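Local coordinates for beta-microseminoprotein (Homo sapiens, PDB 3IX0) that is secreted into seminal plasma as a prostate product, forms a homodimer, interacts with PI16 and probably binds immunoglobulin, at residues B[55-60]-B[64-69]. Residues are numbered along the deposited sequence; the frame is centred on the assembly and turned at random.
Sequences TPVGYD and CQRIFK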
ATOM      1  N   THR B  55       8.358  -0.084   6.862  1.00 29.50           N
ATOM      2  CA  THR B  55       8.541   0.486   8.196  1.00 21.20           C
ATOM      3  C   THR B  55       8.456  -0.583   9.280  1.00 18.14           C
ATOM      4  O   THR B  55       7.424  -1.219   9.441  1.00 18.27           O
ATOM      5  CB  THR B  55       7.446   1.546   8.481  1.00 19.28           C
ATOM      6  OG1 THR B  55       7.411   2.475   7.406  1.00 16.93           O
ATOM      7  CG2 THR B  55       7.709   2.297   9.790  1.00 19.68           C
ATOM      8  N   PRO B  56       9.544  -0.783  10.032  1.00 17.19           N
ATOM      9  CA  PRO B  56       9.498  -1.736  11.146  1.00 16.71           C
ATOM     10  C   PRO B  56       8.652  -1.166  12.267  1.00 21.18           C
ATOM     11  O   PRO B  56       8.863  -0.027  12.650  1.00 22.39           O
ATOM     12  CB  PRO B  56      10.953  -1.803  11.606  1.00  9.70           C
ATOM     13  CG  PRO B  56      11.506  -0.408  11.190  1.00 21.96           C
ATOM     14  CD  PRO B  56      10.883  -0.189   9.851  1.00 16.18           C
ATOM     15  N   VAL B  57       7.728  -1.957  12.798  1.00 22.81           N
ATOM     16  CA  VAL B  57       6.806  -1.477  13.823  1.00 20.36           C
ATOM     17  C   VAL B  57       6.812  -2.382  15.054  1.00 24.89           C
ATOM     18  O   VAL B  57       6.339  -1.997  16.125  1.00 28.83           O
ATOM     19  CB  VAL B  57       5.365  -1.312  13.271  1.00 23.99           C
ATOM     20  CG1 VAL B  57       5.304  -0.154  12.284  1.00 15.83           C
ATOM     21  CG2 VAL B  57       4.882  -2.609  12.600  1.00 26.34           C
ATOM     22  N   GLY B  58       7.365  -3.579  14.908  1.00 22.53           N
ATOM     23  CA  GLY B  58       7.444  -4.495  16.027  1.00 23.06           C
ATOM     24  C   GLY B  58       8.876  -4.825  16.403  1.00 27.35           C
ATOM     25  O   GLY B  58       9.562  -5.586  15.718  1.00 32.66           O
ATOM     26  N   TYR B  59       9.317  -4.246  17.510  1.00 18.34           N
ATOM     27  CA  TYR B  59      10.633  -4.511  18.057  1.00 24.89           C
ATOM     28  C   TYR B  59      10.696  -3.885  19.445  1.00 28.71           C
ATOM     29  O   TYR B  59       9.776  -3.179  19.852  1.00 28.38           O
ATOM     30  CB  TYR B  59      11.722  -3.915  17.162  1.00 25.09           C
ATOM     31  CG  TYR B  59      11.549  -2.432  16.906  1.00 25.89           C
ATOM     32  CD1 TYR B  59      12.110  -1.495  17.758  1.00 26.39           C
ATOM     33  CD2 TYR B  59      10.819  -1.968  15.806  1.00 23.03           C
ATOM     34  CE1 TYR B  59      11.966  -0.148  17.526  1.00 23.80           C
ATOM     35  CE2 TYR B  59      10.667  -0.614  15.567  1.00 14.34           C
ATOM     36  CZ  TYR B  59      11.240   0.291  16.429  1.00 16.38           C
ATOM     37  OH  TYR B  59      11.095   1.639  16.219  1.00 18.85           O
ATOM     38  N   ASP B  60      11.795  -4.139  20.146  1.00 27.19           N
ATOM     39  CA  ASP B  60      12.030  -3.629  21.491  1.00 22.12           C
ATOM     40  C   ASP B  60      12.336  -2.136  21.480  1.00 26.53           C
ATOM     41  O   ASP B  60      13.482  -1.732  21.262  1.00 23.03           O
ATOM     42  CB  ASP B  60      13.221  -4.378  22.078  1.00 28.63           C
ATOM     43  CG  ASP B  60      13.523  -3.986  23.510  1.00 27.44           C
ATOM     44  OD1 ASP B  60      13.072  -2.919  23.993  1.00 32.83           O
ATOM     45  OD2 ASP B  60      14.242  -4.760  24.145  1.00 29.46           O
ATOM     46  N   CYS B  64      16.104  -0.528  21.476  1.00 18.72           N
ATOM     47  CA  CYS B  64      16.398  -0.436  20.054  1.00 19.75           C
ATOM     48  C   CYS B  64      15.698   0.751  19.413  1.00 20.45           C
ATOM     49  O   CYS B  64      14.660   1.197  19.875  1.00 23.36           O
ATOM     50  CB  CYS B  64      15.944  -1.709  19.325  1.00 20.71           C
ATOM     51  SG  CYS B  64      16.636  -3.249  19.944  1.00 24.13           S
ATOM     52  N   GLN B  65      16.256   1.241  18.320  1.00 16.80           N
ATOM     53  CA  GLN B  65      15.651   2.335  17.608  1.00 16.08           C
ATOM     54  C   GLN B  65      15.691   2.022  16.112  1.00 21.00           C
ATOM     55  O   GLN B  65      16.541   1.255  15.653  1.00 19.74           O
ATOM     56  CB  GLN B  65      16.401   3.652  17.894  1.00  7.55           C
ATOM     57  CG  GLN B  65      17.798   3.703  17.311  1.00 13.16           C
ATOM     58  CD  GLN B  65      18.590   4.954  17.724  1.00 20.25           C
ATOM     59  OE1 GLN B  65      18.030   6.029  17.920  1.00 21.76           O
ATOM     60  NE2 GLN B  65      19.902   4.806  17.832  1.00 11.02           N
ATOM     61  N   ARG B  66      14.784   2.621  15.352  1.00 12.81           N
ATOM     62  CA  ARG B  66      14.845   2.504  13.899  1.00 12.95           C
ATOM     63  C   ARG B  66      15.469   3.757  13.295  1.00 17.99           C
ATOM     64  O   ARG B  66      15.232   4.879  13.746  1.00 16.38           O
ATOM     65  CB  ARG B  66      13.456   2.248  13.302  1.00 12.73           C
ATOM     66  CG  ARG B  66      12.497   3.445  13.361  1.00 19.85           C
ATOM     67  CD  ARG B  66      11.066   2.997  13.113  1.00 21.59           C
ATOM     68  NE  ARG B  66      10.121   4.107  13.182  1.00 35.69           N
ATOM     69  CZ  ARG B  66       8.832   3.982  13.495  1.00 46.18           C
ATOM     70  NH1 ARG B  66       8.317   2.790  13.779  1.00 37.34           N
ATOM     71  NH2 ARG B  66       8.053   5.057  13.529  1.00 50.08           N
ATOM     72  N   ILE B  67      16.294   3.565  12.278  1.00 10.93           N
ATOM     73  CA  ILE B  67      16.958   4.683  11.649  1.00 15.22           C
ATOM     74  C   ILE B  67      16.751   4.549  10.134  1.00 24.03           C
ATOM     75  O   ILE B  67      17.008   3.497   9.545  1.00 25.29           O
ATOM     76  CB  ILE B  67      18.462   4.708  11.996  1.00  5.28           C
ATOM     77  CG1 ILE B  67      18.675   4.718  13.510  1.00 10.89           C
ATOM     78  CG2 ILE B  67      19.132   5.893  11.319  1.00  7.63           C
ATOM     79  CD1 ILE B  67      20.159   4.618  13.924  1.00  8.53           C
ATOM     80  N   PHE B  68      16.274   5.617   9.514  1.00 18.27           N
ATOM     81  CA  PHE B  68      15.942   5.604   8.100  1.00 18.69           C
ATOM     82  C   PHE B  68      17.187   5.851   7.269  1.00 22.19           C
ATOM     83  O   PHE B  68      17.935   6.764   7.560  1.00 23.09           O
ATOM     84  CB  PHE B  68      14.914   6.703   7.795  1.00 17.65           C
ATOM     85  CG  PHE B  68      14.484   6.742   6.354  1.00 25.17           C
ATOM     86  CD1 PHE B  68      13.995   5.605   5.737  1.00 19.41           C
ATOM     87  CD2 PHE B  68      14.573   7.915   5.617  1.00 23.64           C
ATOM     88  CE1 PHE B  68      13.609   5.631   4.409  1.00 21.16           C
ATOM     89  CE2 PHE B  68      14.181   7.944   4.300  1.00 24.57           C
ATOM     90  CZ  PHE B  68      13.702   6.798   3.693  1.00 23.18           C
ATOM     91  N   LYS B  69      17.402   5.044   6.236  1.00 17.88           N
ATOM     92  CA  LYS B  69      18.504   5.276   5.300  1.00 19.59           C
ATOM     93  C   LYS B  69      17.927   5.649   3.937  1.00 21.90           C
ATOM     94  O   LYS B  69      17.570   4.772   3.148  1.00 20.42           O
ATOM     95  CB  LYS B  69      19.361   4.016   5.159  1.00 29.47           C
ATOM     96  CG  LYS B  69      19.792   3.384   6.471  1.00 34.73           C
ATOM     97  CD  LYS B  69      21.221   3.765   6.825  1.00 43.78           C
ATOM     98  CE  LYS B  69      21.270   4.785   7.954  1.00 46.70           C
ATOM     99  NZ  LYS B  69      22.557   4.704   8.702  1.00 43.50           N
TER
HETATM  100  O   HOH W   1      12.539   3.844  17.430  1.00 20.21           O
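Arg66 reaches across from strand 64-69 to the carbonyl of Pro56, and Tyr59 lies between the two strands. The arginine's CG sits between its own backbone N and carbonyl carbon (chi1 71°), and the chain runs extended to NE, which carries the guanidinium over to strand 55-58. NH1 gives a somewhat bent hydrogen bond to Pro56 O (3.1 Å), lying in the carbonyl plane though the oxygen is tilted 26° out of the guanidinium plane. Thr55 CG2 lies over one face of that group, offset toward its rim, while Pro56 CG packs on Arg66 CB at 3.9 Å.

Tyr59 meets the arginine at about a right angle, with its OH 3.4 Å from Arg66 CD. The same hydroxyl shares a hydrogen-bonded water with Arg66 N, bridging the segments. Nearer the CB end of the ring, CD1 touches Cys64 CB (4.1 Å), and Cys64 O approaches the ring edge. A serine in place of Tyr59 would probably leave Cys64 CB without its ring carbon, and the Arg66 methylenes and the bridging water without the phenol oxygen.

At the turn, Cys64 N donates to Asp60 O (2.9 Å), whereas Asp60 OD2 takes a hydrogen bond from Asn63 ND2 in the connecting loop; Cys64 is disulfide-bonded to Cys87. The two strands run nearly antiparallel, their axes 8.6 Å apart, too far to pair in one sheet, so side chains and a water, not a backbone ladder, join two antiparallel pairs: 55-58 with 91-93, and 64-69 with 74-79. Pro56 touches Trp92 of the first and Val77 of the second.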